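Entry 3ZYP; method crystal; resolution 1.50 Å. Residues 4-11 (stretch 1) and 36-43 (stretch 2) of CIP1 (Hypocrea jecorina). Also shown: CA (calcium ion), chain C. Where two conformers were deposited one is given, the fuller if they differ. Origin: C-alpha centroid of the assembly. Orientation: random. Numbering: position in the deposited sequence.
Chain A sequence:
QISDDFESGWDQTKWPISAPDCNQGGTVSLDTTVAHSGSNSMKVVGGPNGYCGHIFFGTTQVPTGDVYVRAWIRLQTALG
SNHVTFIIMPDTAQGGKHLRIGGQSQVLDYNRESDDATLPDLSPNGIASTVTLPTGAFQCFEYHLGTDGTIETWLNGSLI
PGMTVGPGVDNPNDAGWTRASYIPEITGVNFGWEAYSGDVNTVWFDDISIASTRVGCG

Stretch 1 (4-11) DDFESGWD
Stretch 2, residues 36-43: HSGSNSMK

A calcium ion ties the two stretches together. Stretch 1 supplies Asp-5 O and Glu-7 OE2, and stretch 2 supplies Ser-37 O, Ser-37 OG and Asn-40 O. Each of these five oxygens lies 2.4 Å from the calcium atom CA. Two further ligand atoms come from elsewhere in the structure. The shared cation accounts for oxygens lying this close without hydrogen bonding to one another. Glu-7 OE2 is 2.9 Å from Ser-37 O and 3.1 Å from Asn-40 O, and Asp-5 O is 3.3 Å from Ser-37 OG.

The Glu-7 carboxylate also receives two backbone hydrogen bonds. Ser-39 N donates to Glu-7 OE1 at 2.8 Å, with an angle of 170° at the hydrogen. Asn-40 N donates to Glu-7 OE2 at 3.0 Å and 158°. OE2 therefore serves both the metal and an amide. Glu-7 has chi1 -68° (m), chi2 -47° (m) and chi3 -62°. Its CA-to-CB bond points sideways, but this folded chain brings its end nearer to stretch 2.

The third hydrogen bond across the contact runs the same way, but its donor is a side chain and its acceptor a backbone carbonyl. Asn-40 ND2 donates to Phe-6 O at 2.9 Å and 165°. The CA-to-CB bond of Asn-40 points toward stretch 1, with chi1 -46° (m) and chi2 -39°. Phe-6 O also accepts from Gly-9 N at 3.0 Å, closing a type I beta turn from Phe-6 to Gly-9. One carbonyl thus joins the turn to the other stretch.

Phi/psi are -93/-2 at Asp-5, 61/15 at Phe-6, -79/-12 at Glu-7, -103/10 at Ser-8 and 99/-164 at Gly-9. At those last angles a CB would jam against the preceding carbonyl O, so glycine fits. Side chains brace this backbone: Phe-6 N donates to Asp-4 OD1 at 2.8 Å, and Glu-7 N to Asp-5 OD1 at 2.9 Å. Asp-5 has chi1 64° (p).

In stretch 2, phi/psi are -74/137 at Ser-37, 54/-134 at Gly-38, -100/-28 at Ser-39 and -122/149 at Asn-40. A strand begins at Ser-41 and continues beyond Lys-43. Ser-37 has chi1 63° (p), and its CA-to-CB bond points toward stretch 1. Gly-38 leaves room for the carboxylate: an ideal CB there would lie 2.3 Å from Glu-7 OE1, a clash. In register, Asp-5 CA lies 6.4 Å from Ser-37 CA, and Phe-6 CA 5.8 Å from Asn-40 CA. End to end, the two stretches run in broadly the same direction.

Beyond the polar site, the packing is apolar. The CA-to-CB bond of Met-42 points toward stretch 1, and all three chi angles are m (-66°, -65°, -70°). Its CG covers one face of the Phe-6 ring, 3.5 Å from the centroid, and approaches Phe-6 CE1 at 3.4 Å. Its CE sits 3.4 Å above the centroid of the Trp-10 five-membered ring, 2° off the normal. Both are CH-pi contacts. Met-42 SD lies 4.3 Å from the Phe-6 centroid, obliquely, and 4.1 Å from that Trp-10 centroid, over the face. Phe-6 has chi1 -58° (m) and chi2 -73°; Trp-10 has chi1 176° (t) and chi2 25°.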

# COMPACT_ATOMS: atom_id res chain seq x y z
N ASP A 4 -10.62 -1.82 11.54
CA ASP A 4 -10.69 -0.67 12.43
C ASP A 4 -11.22 0.54 11.70
O ASP A 4 -10.71 0.90 10.65
CB ASP A 4 -9.29 -0.37 13.00
CG ASP A 4 -9.34 0.19 14.42
OD1 ASP A 4 -10.27 0.96 14.74
OD2 ASP A 4 -8.42 -0.13 15.23
N ASP A 5 -12.25 1.16 12.29
CA ASP A 5 -12.77 2.48 11.85
C ASP A 5 -12.15 3.65 12.60
O ASP A 5 -12.46 4.81 12.33
CB ASP A 5 -14.32 2.56 11.89
CG ASP A 5 -14.91 2.42 13.31
OD1 ASP A 5 -14.17 2.48 14.32
OD2 ASP A 5 -16.16 2.24 13.40
N PHE A 6 -11.27 3.34 13.56
CA PHE A 6 -10.57 4.34 14.42
C PHE A 6 -11.49 5.20 15.28
O PHE A 6 -11.06 6.20 15.85
CB PHE A 6 -9.53 5.14 13.62
CG PHE A 6 -8.51 4.25 13.00
CD1 PHE A 6 -7.55 3.64 13.80
CD2 PHE A 6 -8.62 3.88 11.66
CE1 PHE A 6 -6.65 2.72 13.27
CE2 PHE A 6 -7.70 2.98 11.10
CZ PHE A 6 -6.73 2.38 11.92
N GLU A 7 -12.74 4.77 15.40
CA GLU A 7 -13.69 5.56 16.14
C GLU A 7 -13.55 5.39 17.64
O GLU A 7 -14.12 6.19 18.39
CB GLU A 7 -15.11 5.33 15.62
CG GLU A 7 -15.31 5.87 14.19
CD GLU A 7 -14.76 7.29 14.01
OE1 GLU A 7 -15.27 8.21 14.69
OE2 GLU A 7 -13.82 7.48 13.18
N SER A 8 -12.77 4.40 18.06
CA SER A 8 -12.40 4.25 19.48
C SER A 8 -10.96 4.73 19.71
O SER A 8 -10.39 4.52 20.78
CB SER A 8 -12.56 2.80 19.94
OG SER A 8 -13.90 2.37 19.84
N GLY A 9 -10.38 5.37 18.70
CA GLY A 9 -9.04 5.90 18.82
C GLY A 9 -7.99 5.01 18.20
O GLY A 9 -8.29 4.12 17.40
N TRP A 10 -6.74 5.29 18.57
CA TRP A 10 -5.57 4.54 18.12
C TRP A 10 -5.11 3.61 19.23
O TRP A 10 -4.56 4.07 20.23
CB TRP A 10 -4.44 5.48 17.71
CG TRP A 10 -3.15 4.82 17.32
CD1 TRP A 10 -2.97 3.55 16.84
CD2 TRP A 10 -1.84 5.43 17.34
NE1 TRP A 10 -1.63 3.33 16.58
CE2 TRP A 10 -0.92 4.46 16.87
CE3 TRP A 10 -1.37 6.69 17.72
CZ2 TRP A 10 0.46 4.72 16.77
CZ3 TRP A 10 0.01 6.95 17.61
CH2 TRP A 10 0.90 5.97 17.13
N ASP A 11 -5.37 2.32 19.04
CA ASP A 11 -4.88 1.28 19.95
C ASP A 11 -3.46 0.97 19.52
O ASP A 11 -3.24 0.36 18.46
CB ASP A 11 -5.79 0.05 19.85
CG ASP A 11 -5.26 -1.18 20.61
OD1 ASP A 11 -4.06 -1.23 20.97
OD2 ASP A 11 -6.08 -2.11 20.79
N HIS A 36 -12.78 9.42 7.06
CA HIS A 36 -13.80 8.88 6.18
C HIS A 36 -14.99 8.52 7.07
O HIS A 36 -15.98 9.26 7.11
CB HIS A 36 -13.27 7.68 5.40
CG HIS A 36 -14.31 7.06 4.52
ND1 HIS A 36 -14.83 5.81 4.77
CD2 HIS A 36 -14.98 7.56 3.46
CE1 HIS A 36 -15.76 5.54 3.86
NE2 HIS A 36 -15.87 6.59 3.06
N SER A 37 -14.91 7.43 7.82
CA SER A 37 -15.95 7.16 8.83
C SER A 37 -15.83 8.08 10.04
O SER A 37 -14.75 8.30 10.59
CB SER A 37 -15.90 5.72 9.31
OG SER A 37 -14.65 5.45 9.97
N GLY A 38 -16.97 8.59 10.50
CA GLY A 38 -17.02 9.31 11.77
C GLY A 38 -16.05 10.46 11.89
O GLY A 38 -15.92 11.30 11.00
N SER A 39 -15.37 10.50 13.04
CA SER A 39 -14.54 11.63 13.41
C SER A 39 -13.05 11.45 13.16
O SER A 39 -12.34 12.44 12.98
CB SER A 39 -14.73 11.94 14.89
OG SER A 39 -16.04 12.44 15.14
N ASN A 40 -12.58 10.20 13.19
CA ASN A 40 -11.12 9.96 13.30
C ASN A 40 -10.55 9.12 12.16
O ASN A 40 -11.18 8.21 11.66
CB ASN A 40 -10.76 9.21 14.59
CG ASN A 40 -11.43 9.77 15.82
OD1 ASN A 40 -11.57 10.98 15.97
ND2 ASN A 40 -11.78 8.88 16.73
N SER A 41 -9.29 9.38 11.82
CA SER A 41 -8.48 8.50 10.97
C SER A 41 -7.07 8.53 11.50
O SER A 41 -6.76 9.29 12.43
CB SER A 41 -8.53 8.98 9.50
OG SER A 41 -7.98 10.27 9.35
N MET A 42 -6.18 7.73 10.91
CA MET A 42 -4.77 7.72 11.24
C MET A 42 -3.99 8.59 10.27
O MET A 42 -4.10 8.39 9.07
CB MET A 42 -4.23 6.29 11.16
CG MET A 42 -4.82 5.35 12.20
SD MET A 42 -4.37 5.79 13.88
CE MET A 42 -2.63 5.37 13.82
N LYS A 43 -3.21 9.54 10.78
CA LYS A 43 -2.43 10.46 9.96
C LYS A 43 -0.96 10.11 10.02
O LYS A 43 -0.42 9.96 11.10
CB LYS A 43 -2.62 11.89 10.47
CG LYS A 43 -1.93 12.98 9.67
CD LYS A 43 -2.09 14.30 10.40
CE LYS A 43 -1.43 15.41 9.66
NZ LYS A 43 -1.53 16.66 10.49
CA CA C . -12.95 6.74 11.06